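Long-range contacts in SPD1 nuclease (Streptococcus pyogenes, PDB 2XGR), which is an extracellular endonuclease that probably hydrolyses nucleic acids with the help of a metal ion, as other His-Me finger enzymes do: residues 43-48 with 223-228; 38-43 with 209-214. All blocks are in the same frame, centred on the assembly; numbering follows the deposited sequence. Where two conformers were deposited one is given.

In the fold
The two contacts meet at T43 on strand 39-46, where strand pairing on one side is joined by packing against a turn on the other. Interaction 2 is true sheet formation: residues 38-43 run antiparallel to strand 209-214, bonded along the backbone and partly buried beneath helix 160-173. Interaction 1 lies at the surface, and no hydrogen bond joins its two segments; T43 OG1 and D223 OD1 shape their own segments, while other bonds run to K52 and to strand 209-214, from G226 O to T212 OG1 and between Y45 O and L210 N. Repetitive backbone bonding in one thus contrasts with ring-on-backbone packing in the other.

Interaction 1. Residues 43-48 with 223-228; sequences THYKNT and DENGVT
The Y45 ring leans on the backbone of the turn at E224-N225 and makes no hydrogen bond to it. Its CD2 comes within 3.6 Å of N225 O, and CE2 lies 3.8 Å from N225 CA. The N225 side-chain OD1 stands over the centre of one ring face, while the ring's opposite face has T43 O near its rim. CG of Y45 sits beside its own backbone N and anti to the carbonyl carbon (chi1 -71°), which starts the ring off toward the turn. T43 adds a lighter touch, with CG2 4.1 Å from N225 O. Its OG1 instead accepts the N-H of Y45 at 3.0 Å in a nearly straight bond, an ST turn, and donates to L210 O.

The turn is held from within by D223. One carboxylate oxygen, OD1, accepts the backbone N-H groups of N225 (N to OD1 2.8 Å) and V227 (N to OD1 2.9 Å); the two donors come from opposite faces of the carboxylate plane. Its other oxygen, OD2, forms a salt bridge with K52. The bond from N225 makes an Asx turn inside a type I beta turn, D223 to G226. G226, at phi 86°, takes the bulge position, its CA 4.3 Å from T43 CG2. After V227 the chain enters strand 228-233, completing with strand 221-222 a beta hairpin closed by a type I turn and G1 bulge.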
loop_
_atom_site.group_PDB
_atom_site.type_symbol
_atom_site.label_atom_id
_atom_site.label_comp_id
_atom_site.label_asym_id
_atom_site.label_seq_id
_atom_site.Cartn_x
_atom_site.Cartn_y
_atom_site.Cartn_z
ATOM N N THR A 43 13.097 16.629 -0.950
ATOM C CA THR A 43 12.311 17.860 -0.896
ATOM C C THR A 43 12.953 18.925 0.020
ATOM O O THR A 43 12.543 20.095 0.008
ATOM C CB THR A 43 10.917 17.607 -0.383
ATOM O OG1 THR A 43 11.004 17.235 0.990
ATOM C CG2 THR A 43 10.239 16.494 -1.209
ATOM N N HIS A 44 13.832 18.484 0.898
ATOM C CA HIS A 44 14.310 19.319 2.020
ATOM C C HIS A 44 13.240 19.823 2.975
ATOM O O HIS A 44 13.504 20.722 3.757
ATOM C CB HIS A 44 15.202 20.484 1.483
ATOM C CG HIS A 44 16.306 20.003 0.612
ATOM N ND1 HIS A 44 17.389 19.306 1.095
ATOM C CD2 HIS A 44 16.456 20.044 -0.729
ATOM C CE1 HIS A 44 18.149 18.917 0.082
ATOM N NE2 HIS A 44 17.615 19.372 -1.033
ATOM N N TYR A 45 12.037 19.229 2.979
ATOM C CA TYR A 45 11.084 19.469 4.072
ATOM C C TYR A 45 11.355 18.503 5.222
ATOM O O TYR A 45 11.557 17.323 4.967
ATOM C CB TYR A 45 9.674 19.160 3.600
ATOM C CG TYR A 45 9.108 20.131 2.610
ATOM C CD1 TYR A 45 9.034 21.502 2.939
ATOM C CD2 TYR A 45 8.567 19.696 1.401
ATOM C CE1 TYR A 45 8.479 22.429 2.055
ATOM C CE2 TYR A 45 8.018 20.621 0.486
ATOM C CZ TYR A 45 7.961 21.984 0.841
ATOM O OH TYR A 45 7.397 22.912 -0.020
ATOM N N LYS A 46 11.316 18.975 6.476
ATOM C CA LYS A 46 11.346 18.039 7.599
ATOM C C LYS A 46 10.035 17.259 7.543
ATOM O O LYS A 46 9.016 17.784 7.126
ATOM C CB LYS A 46 11.453 18.751 8.949
ATOM C CG LYS A 46 12.830 19.356 9.219
ATOM C CD LYS A 46 13.940 18.271 9.313
ATOM C CE LYS A 46 15.338 18.910 8.962
ATOM N NZ LYS A 46 16.521 18.082 9.373
ATOM N N ASN A 47 10.075 16.010 7.996
ATOM C CA ASN A 47 8.861 15.179 7.933
ATOM C C ASN A 47 7.709 15.809 8.734
ATOM O O ASN A 47 6.540 15.549 8.454
ATOM C CB ASN A 47 9.191 13.776 8.481
ATOM C CG ASN A 47 9.635 13.814 9.938
ATOM O OD1 ASN A 47 10.851 13.988 10.251
ATOM N ND2 ASN A 47 8.690 13.619 10.822
ATOM N N THR A 48 8.024 16.643 9.744
ATOM C CA THR A 48 6.993 17.234 10.585
ATOM C C THR A 48 6.150 18.269 9.853
ATOM O O THR A 48 5.110 18.728 10.381
ATOM C CB THR A 48 7.632 17.930 11.844
ATOM O OG1 THR A 48 8.752 18.683 11.392
ATOM C CG2 THR A 48 8.164 16.849 12.839
ATOM N N ASP A 223 1.468 15.814 -3.169
ATOM C CA ASP A 223 0.839 16.944 -2.464
ATOM C C ASP A 223 1.898 18.034 -2.231
ATOM O O ASP A 223 3.025 17.950 -2.757
ATOM C CB ASP A 223 0.189 16.474 -1.135
ATOM C CG ASP A 223 1.231 16.091 -0.046
ATOM O OD1 ASP A 223 2.482 16.244 -0.159
ATOM O OD2 ASP A 223 0.734 15.541 0.949
ATOM N N GLU A 224 1.548 19.071 -1.492
ATOM C CA GLU A 224 2.484 20.175 -1.445
ATOM C C GLU A 224 3.693 19.953 -0.535
ATOM O O GLU A 224 4.543 20.829 -0.439
ATOM C CB GLU A 224 1.756 21.508 -1.183
ATOM C CG GLU A 224 0.654 21.545 -0.136
ATOM C CD GLU A 224 -0.179 20.254 0.129
ATOM O OE1 GLU A 224 -0.156 19.914 1.323
ATOM O OE2 GLU A 224 -0.874 19.628 -0.753
ATOM N N ASN A 225 3.795 18.755 0.084
ATOM C CA ASN A 225 5.010 18.364 0.839
ATOM C C ASN A 225 5.765 17.235 0.185
ATOM O O ASN A 225 6.703 16.688 0.760
ATOM C CB ASN A 225 4.633 17.974 2.263
ATOM C CG ASN A 225 3.964 19.085 2.993
ATOM O OD1 ASN A 225 4.455 20.241 2.996
ATOM N ND2 ASN A 225 2.872 18.769 3.646
ATOM N N GLY A 226 5.364 16.867 -1.036
ATOM C CA GLY A 226 6.061 15.810 -1.676
ATOM C C GLY A 226 5.608 14.373 -1.353
ATOM O O GLY A 226 6.268 13.442 -1.782
ATOM N N VAL A 227 4.498 14.244 -0.632
ATOM C CA VAL A 227 3.940 12.911 -0.277
ATOM C C VAL A 227 3.067 12.484 -1.465
ATOM O O VAL A 227 2.276 13.276 -1.978
ATOM C CB VAL A 227 3.081 13.059 0.974
ATOM C CG1 VAL A 227 2.380 11.662 1.340
ATOM C CG2 VAL A 227 4.001 13.559 2.104
ATOM N N THR A 228 3.223 11.228 -1.917
ATOM C CA THR A 228 2.530 10.732 -3.125
ATOM C C THR A 228 1.361 9.859 -2.756
ATOM O O THR A 228 1.462 9.114 -1.793
ATOM C CB THR A 228 3.487 9.899 -3.968
ATOM O OG1 THR A 228 4.572 10.724 -4.389
ATOM C CG2 THR A 228 2.839 9.389 -5.282
#

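Interaction 2. Residues 38-43 with 209-214; sequences VSHANT and ELLTIR
S39 and R214 start an antiparallel beta pairing that joins strand 39-46 to strand 209-214 in the enzyme's larger sheet. R214 N reaches S39 O at 2.8 Å in a straight bond, and S39 N returns one to R214 O. A41 and T212 form the next hydrogen-bonded pair; H40 with I213 and N42 with L211 are the non-hydrogen-bonded pairs between and beyond.

The tight side carries H40, L211 and I213 and faces helix 160-173. H40 and L211 lie side by side, pointing the same way, with L211 CD1 over one face of the imidazole and L211 CB 3.9 Å from ND1. H40 CG lies between backbone N and carbonyl carbon (chi1 65°). The ring also meets H174 edge-to-face and the W170 ring with planes about perpendicular. ND1 is buried without a polar partner. L211 CD2 packs on N42 CG at 3.6 Å, while N42 OD1 accepts the backbone N-H of H44.

On the other face, the S39, A41 and R214 end is looser. S39 and A41 are exposed, and S39 OG merely brushes R214 CB at 3.8 Å. The R214 chain bends at chi2 (-107°), and T212 CB lies against the rim of one face of its guanidinium. T212 itself is buried beside I222, its hydroxyl bonded to G226 O, and packs closely: T43 CG2 sits 3.2 Å from T212 OG1, the side chains crossing at about a right angle.

At the far end, L210 O is gripped twice by T43: the backbone N arrives at 2.9 Å, nearly along the C=O axis, and OG1 at 2.8 Å from a more tilted direction.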
loop_
_atom_site.group_PDB
_atom_site.type_symbol
_atom_site.label_atom_id
_atom_site.label_comp_id
_atom_site.label_asym_id
_atom_site.label_seq_id
_atom_site.Cartn_x
_atom_site.Cartn_y
_atom_site.Cartn_z
ATOM N N VAL A 38 12.544 4.219 -11.365
ATOM C CA VAL A 38 12.183 4.391 -9.958
ATOM C C VAL A 38 13.249 5.255 -9.284
ATOM O O VAL A 38 14.439 4.948 -9.353
ATOM C CB VAL A 38 11.981 3.035 -9.254
ATOM C CG1 VAL A 38 11.902 3.229 -7.726
ATOM C CG2 VAL A 38 10.754 2.321 -9.844
ATOM N N SER A 39 12.849 6.362 -8.680
ATOM C CA SER A 39 13.858 7.312 -8.185
ATOM C C SER A 39 13.249 8.058 -7.016
ATOM O O SER A 39 12.061 7.843 -6.681
ATOM C CB SER A 39 14.216 8.308 -9.348
ATOM O OG SER A 39 13.061 9.144 -9.657
ATOM N N HIS A 40 14.007 8.996 -6.442
ATOM C CA HIS A 40 13.423 9.920 -5.452
ATOM C C HIS A 40 14.125 11.251 -5.617
ATOM O O HIS A 40 15.215 11.273 -6.177
ATOM C CB HIS A 40 13.626 9.405 -4.005
ATOM C CG HIS A 40 15.044 9.336 -3.541
ATOM N ND1 HIS A 40 15.689 10.384 -2.909
ATOM C CD2 HIS A 40 15.902 8.292 -3.489
ATOM C CE1 HIS A 40 16.913 10.005 -2.555
ATOM N NE2 HIS A 40 17.073 8.749 -2.932
ATOM N N ALA A 41 13.549 12.291 -5.035
ATOM C CA ALA A 41 14.192 13.583 -4.955
ATOM C C ALA A 41 14.081 14.082 -3.521
ATOM O O ALA A 41 13.007 13.963 -2.859
ATOM C CB ALA A 41 13.491 14.535 -5.979
ATOM N N ASN A 42 15.153 14.676 -2.987
ATOM C CA ASN A 42 15.010 15.289 -1.666
ATOM C C ASN A 42 14.179 16.566 -1.710
ATOM O O ASN A 42 14.556 17.509 -2.376
ATOM C CB ASN A 42 16.388 15.591 -1.034
ATOM C CG ASN A 42 16.325 15.757 0.490
ATOM O OD1 ASN A 42 15.305 16.149 1.083
ATOM N ND2 ASN A 42 17.435 15.387 1.152
ATOM N N THR A 43 13.097 16.629 -0.950
ATOM C CA THR A 43 12.311 17.860 -0.896
ATOM C C THR A 43 12.953 18.925 0.020
ATOM O O THR A 43 12.543 20.095 0.008
ATOM C CB THR A 43 10.917 17.607 -0.383
ATOM O OG1 THR A 43 11.004 17.235 0.990
ATOM C CG2 THR A 43 10.239 16.494 -1.209
ATOM N N GLU A 209 14.305 14.264 6.629
ATOM C CA GLU A 209 13.772 15.045 5.517
ATOM C C GLU A 209 12.971 14.155 4.560
ATOM O O GLU A 209 13.359 13.001 4.345
ATOM C CB GLU A 209 14.847 15.855 4.758
ATOM C CG GLU A 209 15.302 17.072 5.676
ATOM C CD GLU A 209 16.389 17.971 5.127
ATOM O OE1 GLU A 209 16.900 17.781 4.001
ATOM O OE2 GLU A 209 16.766 18.901 5.888
ATOM N N LEU A 210 11.916 14.714 3.961
ATOM C CA LEU A 210 11.051 13.927 3.061
ATOM C C LEU A 210 11.700 13.746 1.718
ATOM O O LEU A 210 12.196 14.735 1.092
ATOM C CB LEU A 210 9.704 14.601 2.922
ATOM C CG LEU A 210 8.951 14.688 4.230
ATOM C CD1 LEU A 210 7.563 15.320 4.028
ATOM C CD2 LEU A 210 8.851 13.227 4.852
ATOM N N LEU A 211 11.591 12.517 1.183
ATOM C CA LEU A 211 12.056 12.225 -0.132
ATOM C C LEU A 211 10.858 11.829 -1.014
ATOM O O LEU A 211 10.186 10.859 -0.697
ATOM C CB LEU A 211 13.030 11.040 -0.089
ATOM C CG LEU A 211 14.120 11.148 1.007
ATOM C CD1 LEU A 211 15.008 9.874 1.104
ATOM C CD2 LEU A 211 15.033 12.390 0.789
ATOM N N THR A 212 10.601 12.558 -2.082
ATOM C CA THR A 212 9.457 12.203 -2.936
ATOM C C THR A 212 9.866 11.047 -3.793
ATOM O O THR A 212 10.832 11.128 -4.504
ATOM C CB THR A 212 8.955 13.367 -3.827
ATOM O OG1 THR A 212 8.616 14.408 -2.984
ATOM C CG2 THR A 212 7.660 12.965 -4.493
ATOM N N ILE A 213 9.094 9.938 -3.714
ATOM C CA ILE A 213 9.477 8.723 -4.428
ATOM C C ILE A 213 8.644 8.610 -5.716
ATOM O O ILE A 213 7.427 8.774 -5.677
ATOM C CB ILE A 213 9.168 7.488 -3.541
ATOM C CG1 ILE A 213 10.142 7.431 -2.357
ATOM C CG2 ILE A 213 9.369 6.172 -4.432
ATOM C CD1 ILE A 213 9.776 6.467 -1.159
ATOM N N ARG A 214 9.301 8.339 -6.853
ATOM C CA ARG A 214 8.587 8.205 -8.130
ATOM C C ARG A 214 8.667 6.779 -8.613
ATOM O O ARG A 214 9.735 6.204 -8.671
ATOM C CB ARG A 214 9.243 9.131 -9.211
ATOM C CG ARG A 214 9.451 10.579 -8.675
ATOM C CD ARG A 214 8.540 11.686 -9.212
ATOM N NE ARG A 214 9.111 12.970 -8.759
ATOM C CZ ARG A 214 8.480 13.880 -8.016
ATOM N NH1 ARG A 214 7.194 13.726 -7.721
ATOM N NH2 ARG A 214 9.137 14.967 -7.591
#